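Local structure of protein PTHB1 (Homo sapiens, 4YD8) at residues Y209-L214 with L237-W241; W241-E247 with F273-G279; G246-I252 with F265-N271. The protein forms part of the BBSome, a coat complex thought to sort specific membrane proteins to the primary cilium, this piece being the protein's N-terminal seven-bladed beta-propeller. All coordinates share one frame; numbering follows the deposited sequence.

Interaction 1 of 3, residues Y209-L214 with L237-W241; sequences YKYQVL and LVVDW
The backbones of Tyr209 and Val239 come within 5.1 Å (CA to CA) and those of Leu214 and Leu237 within 6.2 Å, as the chain running into the outermost strand of one propeller blade passes the end of strand 205-210 and the short helix 211-216 that follows it. Asp240 and Trp241 both face Ser208, a classic beta bulge at the start of that edge strand. A single water ties the two backbones together, accepting from Lys210 N (2.9 Å) and donating to Val238 O (3.0 Å). Most of the remaining contact is apolar. Val239 lays one methyl over a face of the Tyr209 ring, CG2 standing 4.0 Å from the ring centroid; with CG2 anti to the nitrogen, CG1 is left in the cramped site between N and carbonyl carbon (chi1 78°). A beta-branched residue suits this place because one methyl can lie over the ring while CB stays close to Tyr209 CE2; the tyrosine hydroxyl bonds to Glu207. Lys210 runs its methylene CG past the Asp240 carboxylate, but its ammonium turns to the carbonyl of Thr194. On the first turn of the helix, closed by the bond from Leu214 N to Lys210 O, Val213 CG1 meets Leu237 CD1 at 4.0 Å. Beside it, the two leucines cross at a slant, Leu214 CD2 lying 3.6 Å from Leu237 CD2.

Interaction 2 of 3, residues W241-E247 with F273-G279; sequences WTLNIGE and FCLKDNG
This is packing of side chains on side chains and on a turn backbone, between two neighbouring blades of the beta-propeller: the edge strand 241-244 of one blade lies against the end of strand 271-275 of the next and the type I turn Lys276 to Gly279. Trp241 lays its indole over that turn. Gly279 CA sits almost exactly above the six-membered ring, 3.3 Å from its centroid and 2° off the ring normal, a CH-pi contact. Only glycine suits this point, since a CB would run into the indole, and the backbone angles of Gly279 are themselves hard for other residues. With CG set between backbone N and carbonyl carbon (chi1 56°), the indole swings across to the turn, where Trp241 NE1 makes a weak hydrogen bond to Asp277 O (3.2 Å). With an alanine in place of Trp241, the turn backbone would probably lose its flat cover and Asp277 O this donor. Further along, Leu243 and Leu275 meet tip to tip, CD2 to CD2 at 3.6 Å, and a water bridges Thr242 O and Gly279 O. Ile245 closes the row by placing CG2 over a face of the Phe273 ring, 4.1 Å from its centroid. At the edge of that ring lies Glu247 OE1, 4.0 Å from Phe273 CZ; the carboxylate itself is held by Asn271 and the backbone of Arg270. Direct polar bonding is limited to one weak bond, so close packing of rings, aliphatic groups and turn backbone probably does most of the work, with one water linking two carbonyls.

Interaction 3 of 3, residues G246-I252 with F265-N271; sequences GEQALDI and FVLGERN
One face of the Arg270 guanidinium is covered by Glu247 CB, 3.4 Å above its plane, while Gly246 O lies at its edge and takes a weak hydrogen bond from NH2. Two more flat groups, the Glu247 carboxylate and the Asn271 amide, are set 55° apart. Glu247 OE1 receives Asn271 ND2 on the syn lone pair at 2.6 Å, a short bond. Glu247 OE2 is gripped twice by the backbone: Asn271 N arrives on the syn lone pair (2.8 Å), and Arg270 N comes from above the carboxylate plane (2.7 Å). Three donors thus fix the rotation of a buried acid, and the nearby arginine probably helps to offset its charge. A glutamate suits the site because its chain, extended beyond CG, brings both oxygens to the short connection Glu269-Arg270 between strands 263-268 and 271-275, where Gly268 N bonds to Asn271 O. Gly268 has room for no side chain, as a CB would collide with Glu247 OE2. Past this connection, backbone-to-backbone bonds continue the pairing. Glu269 N bonds Gln248 O at 3.1 Å, and Leu267 O receives Leu250 N at 2.6 Å, with a weak second bond from Asp251 N. Leu267 N returns a bond to Asp251 O (2.9 Å). Ala249 CB touches Val266 CG1, whereas Leu250 CD1 packs on Leu267 CD2 at 3.9 Å. Leu250 and Asp251 both opposite Leu267 make a classic beta bulge, here in the antiparallel hairpin of strands 249-255 and 263-268, the first two strands of a four-stranded propeller blade.

The three contacts follow the chain from one propeller blade into the next. Interaction 1 lies at the edge strand 241-244 of one blade (strands 188-191 to 241-244) and closes before interaction 2 opens; the two share Trp241, and their centres are about 15 Å apart. Interaction 2 joins that blade to its neighbour and encloses interaction 3, which is nested inside its loop, shares Gly246 and Glu247 with it, and lies about 10 Å away between centres. These two touch directly, Phe273 N reaching Val266 O at 2.9 Å between adjacent strands of one sheet. Interactions 1 and 3, with centres about 22 Å apart, do not touch. Together they show successive blades joined by a continuous chain and a packed interface.

Interaction 1 of 3, residues Y209-L214 with L237-W241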
loop_
_atom_site.group_PDB
_atom_site.type_symbol
_atom_site.label_atom_id
_atom_site.label_comp_id
_atom_site.label_asym_id
_atom_site.label_seq_id
_atom_site.Cartn_x
_atom_site.Cartn_y
_atom_site.Cartn_z
ATOM N N TYR A 209 -0.821 14.267 -13.117
ATOM C CA TYR A 209 -1.815 14.400 -14.179
ATOM C C TYR A 209 -3.213 14.587 -13.600
ATOM O O TYR A 209 -3.680 13.743 -12.846
ATOM C CB TYR A 209 -1.821 13.160 -15.075
ATOM C CG TYR A 209 -0.531 12.924 -15.808
ATOM C CD1 TYR A 209 0.478 12.156 -15.242
ATOM C CD2 TYR A 209 -0.316 13.473 -17.071
ATOM C CE1 TYR A 209 1.672 11.935 -15.906
ATOM C CE2 TYR A 209 0.884 13.260 -17.748
ATOM C CZ TYR A 209 1.874 12.487 -17.152
ATOM O OH TYR A 209 3.071 12.253 -17.796
ATOM N N LYS A 210 -3.883 15.672 -13.969
ATOM C CA LYS A 210 -5.256 15.909 -13.536
ATOM C C LYS A 210 -6.200 14.858 -14.101
ATOM O O LYS A 210 -6.139 14.536 -15.295
ATOM C CB LYS A 210 -5.727 17.302 -13.958
ATOM C CG LYS A 210 -4.951 18.446 -13.328
ATOM C CD LYS A 210 -5.890 19.507 -12.763
ATOM C CE LYS A 210 -6.273 19.215 -11.306
ATOM N NZ LYS A 210 -7.207 18.056 -11.112
ATOM N N TYR A 211 -7.073 14.322 -13.248
ATOM C CA TYR A 211 -8.033 13.314 -13.685
ATOM C C TYR A 211 -8.900 13.774 -14.860
ATOM O O TYR A 211 -9.103 13.026 -15.823
ATOM C CB TYR A 211 -8.953 12.900 -12.537
ATOM C CG TYR A 211 -9.978 11.881 -12.972
ATOM C CD1 TYR A 211 -9.604 10.570 -13.228
ATOM C CD2 TYR A 211 -11.309 12.227 -13.135
ATOM C CE1 TYR A 211 -10.521 9.631 -13.626
ATOM C CE2 TYR A 211 -12.243 11.284 -13.536
ATOM C CZ TYR A 211 -11.836 9.984 -13.778
ATOM O OH TYR A 211 -12.740 9.034 -14.178
ATOM N N GLN A 212 -9.420 14.995 -14.785
ATOM C CA GLN A 212 -10.316 15.467 -15.842
ATOM C C GLN A 212 -9.566 15.694 -17.150
ATOM O O GLN A 212 -10.118 15.468 -18.224
ATOM C CB GLN A 212 -11.045 16.743 -15.419
ATOM C CG GLN A 212 -11.989 16.549 -14.223
ATOM C CD GLN A 212 -13.152 15.594 -14.502
ATOM O OE1 GLN A 212 -13.465 15.281 -15.654
ATOM N NE2 GLN A 212 -13.799 15.132 -13.437
ATOM N N VAL A 213 -8.308 16.117 -17.060
ATOM C CA VAL A 213 -7.475 16.252 -18.246
ATOM C C VAL A 213 -7.275 14.879 -18.882
ATOM O O VAL A 213 -7.381 14.730 -20.095
ATOM C CB VAL A 213 -6.113 16.896 -17.919
ATOM C CG1 VAL A 213 -5.136 16.713 -19.073
ATOM C CG2 VAL A 213 -6.299 18.363 -17.601
ATOM N N LEU A 214 -7.007 13.873 -18.059
ATOM C CA LEU A 214 -6.949 12.492 -18.534
ATOM C C LEU A 214 -8.255 12.065 -19.181
ATOM O O LEU A 214 -8.264 11.553 -20.298
ATOM C CB LEU A 214 -6.620 11.540 -17.379
ATOM C CG LEU A 214 -5.130 11.275 -17.213
ATOM C CD1 LEU A 214 -4.839 10.829 -15.808
ATOM C CD2 LEU A 214 -4.700 10.209 -18.192
ATOM N N LEU A 237 -2.711 14.377 -24.011
ATOM C CA LEU A 237 -2.559 14.317 -22.564
ATOM C C LEU A 237 -1.353 15.139 -22.115
ATOM O O LEU A 237 -0.217 14.838 -22.481
ATOM C CB LEU A 237 -2.417 12.869 -22.099
ATOM C CG LEU A 237 -2.166 12.678 -20.605
ATOM C CD1 LEU A 237 -3.286 13.289 -19.776
ATOM C CD2 LEU A 237 -2.008 11.204 -20.292
ATOM N N VAL A 238 -1.600 16.178 -21.321
ATOM C CA VAL A 238 -0.516 17.028 -20.851
ATOM C C VAL A 238 -0.339 16.916 -19.332
ATOM O O VAL A 238 -1.301 16.808 -18.572
ATOM C CB VAL A 238 -0.741 18.506 -21.258
ATOM C CG1 VAL A 238 -1.964 19.087 -20.567
ATOM C CG2 VAL A 238 0.503 19.344 -20.977
ATOM N N VAL A 239 0.912 16.916 -18.900
ATOM C CA VAL A 239 1.211 16.837 -17.479
ATOM C C VAL A 239 0.784 18.152 -16.819
ATOM O O VAL A 239 0.794 19.202 -17.463
ATOM C CB VAL A 239 2.712 16.549 -17.257
ATOM C CG1 VAL A 239 3.543 17.811 -17.451
ATOM C CG2 VAL A 239 2.944 15.958 -15.905
ATOM N N ASP A 240 0.366 18.092 -15.560
ATOM C CA ASP A 240 -0.007 19.300 -14.827
ATOM C C ASP A 240 1.245 19.982 -14.276
ATOM O O ASP A 240 1.472 21.180 -14.487
ATOM C CB ASP A 240 -0.981 18.962 -13.690
ATOM C CG ASP A 240 -1.639 20.194 -13.100
ATOM O OD1 ASP A 240 -2.008 21.096 -13.875
ATOM O OD2 ASP A 240 -1.795 20.257 -11.864
ATOM N N TRP A 241 2.061 19.208 -13.569
ATOM C CA TRP A 241 3.376 19.680 -13.166
ATOM C C TRP A 241 4.365 18.520 -13.125
ATOM O O TRP A 241 3.982 17.359 -13.106
ATOM C CB TRP A 241 3.325 20.400 -11.800
ATOM C CG TRP A 241 2.740 19.618 -10.629
ATOM C CD1 TRP A 241 1.495 19.772 -10.081
ATOM C CD2 TRP A 241 3.399 18.613 -9.840
ATOM N NE1 TRP A 241 1.334 18.915 -9.024
ATOM C CE2 TRP A 241 2.488 18.201 -8.847
ATOM C CE3 TRP A 241 4.663 18.015 -9.886
ATOM C CZ2 TRP A 241 2.793 17.208 -7.915
ATOM C CZ3 TRP A 241 4.971 17.036 -8.955
ATOM C CH2 TRP A 241 4.035 16.642 -7.979
HETATM O O HOH W 1 -3.006 17.378 -16.195
#

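Interaction 2 of 3, residues W241-E247 with F273-G279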
loop_
_atom_site.group_PDB
_atom_site.type_symbol
_atom_site.label_atom_id
_atom_site.label_comp_id
_atom_site.label_asym_id
_atom_site.label_seq_id
_atom_site.Cartn_x
_atom_site.Cartn_y
_atom_site.Cartn_z
ATOM N N TRP A 241 2.061 19.208 -13.569
ATOM C CA TRP A 241 3.376 19.680 -13.166
ATOM C C TRP A 241 4.365 18.520 -13.125
ATOM O O TRP A 241 3.982 17.359 -13.106
ATOM C CB TRP A 241 3.325 20.400 -11.800
ATOM C CG TRP A 241 2.740 19.618 -10.629
ATOM C CD1 TRP A 241 1.495 19.772 -10.081
ATOM C CD2 TRP A 241 3.399 18.613 -9.840
ATOM N NE1 TRP A 241 1.334 18.915 -9.024
ATOM C CE2 TRP A 241 2.488 18.201 -8.847
ATOM C CE3 TRP A 241 4.663 18.015 -9.886
ATOM C CZ2 TRP A 241 2.793 17.208 -7.915
ATOM C CZ3 TRP A 241 4.971 17.036 -8.955
ATOM C CH2 TRP A 241 4.035 16.642 -7.979
ATOM N N THR A 242 5.647 18.858 -13.122
ATOM C CA THR A 242 6.686 17.849 -13.065
ATOM C C THR A 242 7.823 18.340 -12.160
ATOM O O THR A 242 8.021 19.544 -11.992
ATOM C CB THR A 242 7.197 17.504 -14.492
ATOM O OG1 THR A 242 7.997 16.317 -14.459
ATOM C CG2 THR A 242 7.987 18.658 -15.092
ATOM N N LEU A 243 8.535 17.398 -11.546
ATOM C CA LEU A 243 9.662 17.723 -10.669
ATOM C C LEU A 243 10.775 16.719 -10.931
ATOM O O LEU A 243 10.582 15.511 -10.782
ATOM C CB LEU A 243 9.259 17.695 -9.183
ATOM C CG LEU A 243 10.397 17.948 -8.180
ATOM C CD1 LEU A 243 10.826 19.413 -8.172
ATOM C CD2 LEU A 243 10.032 17.489 -6.772
ATOM N N ASN A 244 11.945 17.200 -11.333
ATOM C CA ASN A 244 13.057 16.281 -11.483
ATOM C C ASN A 244 13.710 16.023 -10.143
ATOM O O ASN A 244 14.228 16.949 -9.521
ATOM C CB ASN A 244 14.098 16.806 -12.465
ATOM C CG ASN A 244 15.059 15.722 -12.894
ATOM O OD1 ASN A 244 15.846 15.230 -12.092
ATOM N ND2 ASN A 244 14.969 15.313 -14.152
ATOM N N ILE A 245 13.694 14.768 -9.699
ATOM C CA ILE A 245 14.290 14.420 -8.412
ATOM C C ILE A 245 15.670 13.774 -8.544
ATOM O O ILE A 245 16.289 13.405 -7.542
ATOM C CB ILE A 245 13.381 13.475 -7.615
ATOM C CG1 ILE A 245 13.043 12.231 -8.439
ATOM C CG2 ILE A 245 12.098 14.195 -7.232
ATOM C CD1 ILE A 245 12.395 11.130 -7.623
ATOM N N GLY A 246 16.125 13.600 -9.781
ATOM C CA GLY A 246 17.491 13.180 -10.047
ATOM C C GLY A 246 17.861 11.758 -9.667
ATOM O O GLY A 246 19.045 11.428 -9.597
ATOM N N GLU A 247 16.861 10.916 -9.451
ATOM C CA GLU A 247 17.090 9.517 -9.093
ATOM C C GLU A 247 15.835 8.721 -9.369
ATOM O O GLU A 247 14.764 9.300 -9.530
ATOM C CB GLU A 247 17.475 9.387 -7.606
ATOM C CG GLU A 247 16.351 9.789 -6.669
ATOM C CD GLU A 247 16.837 9.958 -5.238
ATOM O OE1 GLU A 247 17.575 10.936 -4.961
ATOM O OE2 GLU A 247 16.506 9.093 -4.399
ATOM N N PHE A 273 11.638 12.330 -0.133
ATOM C CA PHE A 273 11.060 13.640 -0.428
ATOM C C PHE A 273 9.654 13.808 0.141
ATOM O O PHE A 273 8.832 12.892 0.084
ATOM C CB PHE A 273 10.965 13.874 -1.948
ATOM C CG PHE A 273 12.268 13.745 -2.690
ATOM C CD1 PHE A 273 12.765 12.499 -3.051
ATOM C CD2 PHE A 273 12.968 14.885 -3.093
ATOM C CE1 PHE A 273 13.979 12.383 -3.780
ATOM C CE2 PHE A 273 14.158 14.782 -3.828
ATOM C CZ PHE A 273 14.671 13.534 -4.153
ATOM N N CYS A 274 9.362 15.002 0.640
ATOM C CA CYS A 274 7.995 15.395 0.942
ATOM C C CYS A 274 7.636 16.583 0.061
ATOM O O CYS A 274 8.238 17.647 0.191
ATOM C CB CYS A 274 7.840 15.751 2.425
ATOM S SG CYS A 274 6.198 16.399 2.818
ATOM N N LEU A 275 6.678 16.398 -0.854
ATOM C CA LEU A 275 6.264 17.464 -1.775
ATOM C C LEU A 275 4.950 18.103 -1.370
ATOM O O LEU A 275 4.060 17.428 -0.825
ATOM C CB LEU A 275 6.120 16.915 -3.201
ATOM C CG LEU A 275 7.245 16.024 -3.717
ATOM C CD1 LEU A 275 6.973 15.661 -5.187
ATOM C CD2 LEU A 275 8.613 16.693 -3.569
ATOM N N LYS A 276 4.829 19.404 -1.629
ATOM C CA LYS A 276 3.527 20.074 -1.578
ATOM C C LYS A 276 2.683 19.553 -2.727
ATOM O O LYS A 276 3.234 19.016 -3.691
ATOM C CB LYS A 276 3.669 21.596 -1.676
ATOM C CG LYS A 276 4.257 22.233 -0.429
ATOM C CD LYS A 276 4.685 23.670 -0.675
ATOM C CE LYS A 276 3.563 24.496 -1.273
ATOM N NZ LYS A 276 2.290 24.340 -0.517
ATOM N N ASP A 277 1.362 19.708 -2.610
ATOM C CA ASP A 277 0.401 19.276 -3.631
ATOM C C ASP A 277 0.706 19.835 -5.006
ATOM O O ASP A 277 0.371 19.218 -6.012
ATOM C CB ASP A 277 -1.022 19.703 -3.249
ATOM C CG ASP A 277 -1.565 18.921 -2.088
ATOM O OD1 ASP A 277 -0.760 18.275 -1.384
ATOM O OD2 ASP A 277 -2.790 18.960 -1.875
ATOM N N ASN A 278 1.305 21.023 -5.034
ATOM C CA ASN A 278 1.541 21.745 -6.279
ATOM C C ASN A 278 2.887 21.365 -6.887
ATOM O O ASN A 278 3.322 21.933 -7.901
ATOM C CB ASN A 278 1.468 23.256 -6.035
ATOM C CG ASN A 278 2.636 23.779 -5.204
ATOM O OD1 ASN A 278 3.432 23.008 -4.658
ATOM N ND2 ASN A 278 2.742 25.100 -5.109
ATOM N N GLY A 279 3.566 20.431 -6.230
ATOM C CA GLY A 279 4.792 19.885 -6.767
ATOM C C GLY A 279 6.081 20.494 -6.250
ATOM O O GLY A 279 7.156 20.067 -6.648
HETATM O O HOH W 2 7.772 20.922 -9.205
#

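Interaction 3 of 3, residues G246-I252 with F265-N271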
loop_
_atom_site.group_PDB
_atom_site.type_symbol
_atom_site.label_atom_id
_atom_site.label_comp_id
_atom_site.label_asym_id
_atom_site.label_seq_id
_atom_site.Cartn_x
_atom_site.Cartn_y
_atom_site.Cartn_z
ATOM N N GLY A 246 16.125 13.600 -9.781
ATOM C CA GLY A 246 17.491 13.180 -10.047
ATOM C C GLY A 246 17.861 11.758 -9.667
ATOM O O GLY A 246 19.045 11.428 -9.597
ATOM N N GLU A 247 16.861 10.916 -9.451
ATOM C CA GLU A 247 17.090 9.517 -9.093
ATOM C C GLU A 247 15.835 8.721 -9.369
ATOM O O GLU A 247 14.764 9.300 -9.530
ATOM C CB GLU A 247 17.475 9.387 -7.606
ATOM C CG GLU A 247 16.351 9.789 -6.669
ATOM C CD GLU A 247 16.837 9.958 -5.238
ATOM O OE1 GLU A 247 17.575 10.936 -4.961
ATOM O OE2 GLU A 247 16.506 9.093 -4.399
ATOM N N GLN A 248 15.952 7.397 -9.395
ATOM C CA GLN A 248 14.780 6.543 -9.579
ATOM C C GLN A 248 13.959 6.486 -8.292
ATOM O O GLN A 248 14.515 6.483 -7.187
ATOM C CB GLN A 248 15.189 5.131 -10.012
ATOM C CG GLN A 248 15.963 5.075 -11.327
ATOM C CD GLN A 248 15.145 5.541 -12.532
ATOM O OE1 GLN A 248 13.940 5.281 -12.632
ATOM N NE2 GLN A 248 15.809 6.213 -13.465
ATOM N N ALA A 249 12.638 6.459 -8.437
ATOM C CA ALA A 249 11.745 6.317 -7.281
ATOM C C ALA A 249 11.375 4.864 -7.007
ATOM O O ALA A 249 11.124 4.091 -7.932
ATOM C CB ALA A 249 10.482 7.134 -7.490
ATOM N N LEU A 250 11.338 4.506 -5.726
ATOM C CA LEU A 250 10.868 3.190 -5.300
ATOM C C LEU A 250 9.360 3.171 -5.051
ATOM O O LEU A 250 8.679 2.182 -5.337
ATOM C CB LEU A 250 11.600 2.753 -4.025
ATOM C CG LEU A 250 13.100 2.468 -4.136
ATOM C CD1 LEU A 250 13.682 2.116 -2.773
ATOM C CD2 LEU A 250 13.355 1.344 -5.129
ATOM N N ASP A 251 8.841 4.260 -4.500
ATOM C CA ASP A 251 7.449 4.288 -4.088
ATOM C C ASP A 251 6.969 5.727 -3.958
ATOM O O ASP A 251 7.780 6.651 -3.808
ATOM C CB ASP A 251 7.285 3.531 -2.746
ATOM C CG ASP A 251 5.856 3.074 -2.491
ATOM O OD1 ASP A 251 5.018 3.209 -3.407
ATOM O OD2 ASP A 251 5.575 2.548 -1.379
ATOM N N ILE A 252 5.652 5.902 -4.037
ATOM C CA ILE A 252 4.987 7.167 -3.731
ATOM C C ILE A 252 3.845 6.883 -2.773
ATOM O O ILE A 252 3.140 5.891 -2.930
ATOM C CB ILE A 252 4.384 7.853 -4.971
ATOM C CG1 ILE A 252 5.429 8.118 -6.030
ATOM C CG2 ILE A 252 3.688 9.169 -4.594
ATOM C CD1 ILE A 252 4.776 8.354 -7.388
ATOM N N PHE A 265 4.590 11.967 -0.681
ATOM C CA PHE A 265 5.894 11.454 -0.258
ATOM C C PHE A 265 6.473 10.567 -1.336
ATOM O O PHE A 265 5.760 9.732 -1.903
ATOM C CB PHE A 265 5.779 10.698 1.059
ATOM C CG PHE A 265 5.569 11.595 2.232
ATOM C CD1 PHE A 265 4.306 12.065 2.544
ATOM C CD2 PHE A 265 6.642 11.996 3.002
ATOM C CE1 PHE A 265 4.122 12.907 3.635
ATOM C CE2 PHE A 265 6.456 12.820 4.089
ATOM C CZ PHE A 265 5.204 13.284 4.386
ATOM N N VAL A 266 7.760 10.771 -1.633
ATOM C CA VAL A 266 8.459 9.950 -2.608
ATOM C C VAL A 266 9.673 9.288 -1.972
ATOM O O VAL A 266 10.526 9.950 -1.365
ATOM C CB VAL A 266 8.900 10.766 -3.839
ATOM C CG1 VAL A 266 9.567 9.837 -4.864
ATOM C CG2 VAL A 266 7.682 11.456 -4.457
ATOM N N LEU A 267 9.715 7.966 -2.070
ATOM C CA LEU A 267 10.882 7.212 -1.646
ATOM C C LEU A 267 11.807 6.987 -2.832
ATOM O O LEU A 267 11.502 6.175 -3.699
ATOM C CB LEU A 267 10.489 5.862 -1.058
ATOM C CG LEU A 267 11.676 5.057 -0.498
ATOM C CD1 LEU A 267 12.300 5.789 0.708
ATOM C CD2 LEU A 267 11.244 3.636 -0.105
ATOM N N GLY A 268 12.931 7.695 -2.863
ATOM C CA GLY A 268 13.905 7.513 -3.925
ATOM C C GLY A 268 14.960 6.507 -3.509
ATOM O O GLY A 268 14.988 6.063 -2.361
ATOM N N GLU A 269 15.833 6.135 -4.435
ATOM C CA GLU A 269 16.927 5.224 -4.128
ATOM C C GLU A 269 17.943 5.866 -3.190
ATOM O O GLU A 269 18.655 5.172 -2.469
ATOM C CB GLU A 269 17.628 4.767 -5.418
ATOM C CG GLU A 269 16.775 3.879 -6.313
ATOM C CD GLU A 269 17.528 3.381 -7.536
ATOM O OE1 GLU A 269 18.541 4.006 -7.918
ATOM O OE2 GLU A 269 17.112 2.358 -8.115
ATOM N N ARG A 270 18.016 7.196 -3.209
ATOM C CA ARG A 270 19.043 7.911 -2.437
ATOM C C ARG A 270 18.479 8.941 -1.457
ATOM O O ARG A 270 19.153 9.352 -0.504
ATOM C CB ARG A 270 20.017 8.631 -3.380
ATOM C CG ARG A 270 20.755 7.734 -4.361
ATOM C CD ARG A 270 21.851 8.521 -5.090
ATOM N NE ARG A 270 21.408 9.116 -6.352
ATOM C CZ ARG A 270 21.175 8.427 -7.469
ATOM N NH1 ARG A 270 21.330 7.107 -7.485
ATOM N NH2 ARG A 270 20.786 9.053 -8.576
ATOM N N ASN A 271 17.260 9.387 -1.726
ATOM C CA ASN A 271 16.653 10.454 -0.948
ATOM C C ASN A 271 15.196 10.170 -0.671
ATOM O O ASN A 271 14.542 9.397 -1.369
ATOM C CB ASN A 271 16.782 11.805 -1.673
ATOM C CG ASN A 271 18.217 12.274 -1.797
ATOM O OD1 ASN A 271 18.717 13.010 -0.947
ATOM N ND2 ASN A 271 18.885 11.866 -2.873
#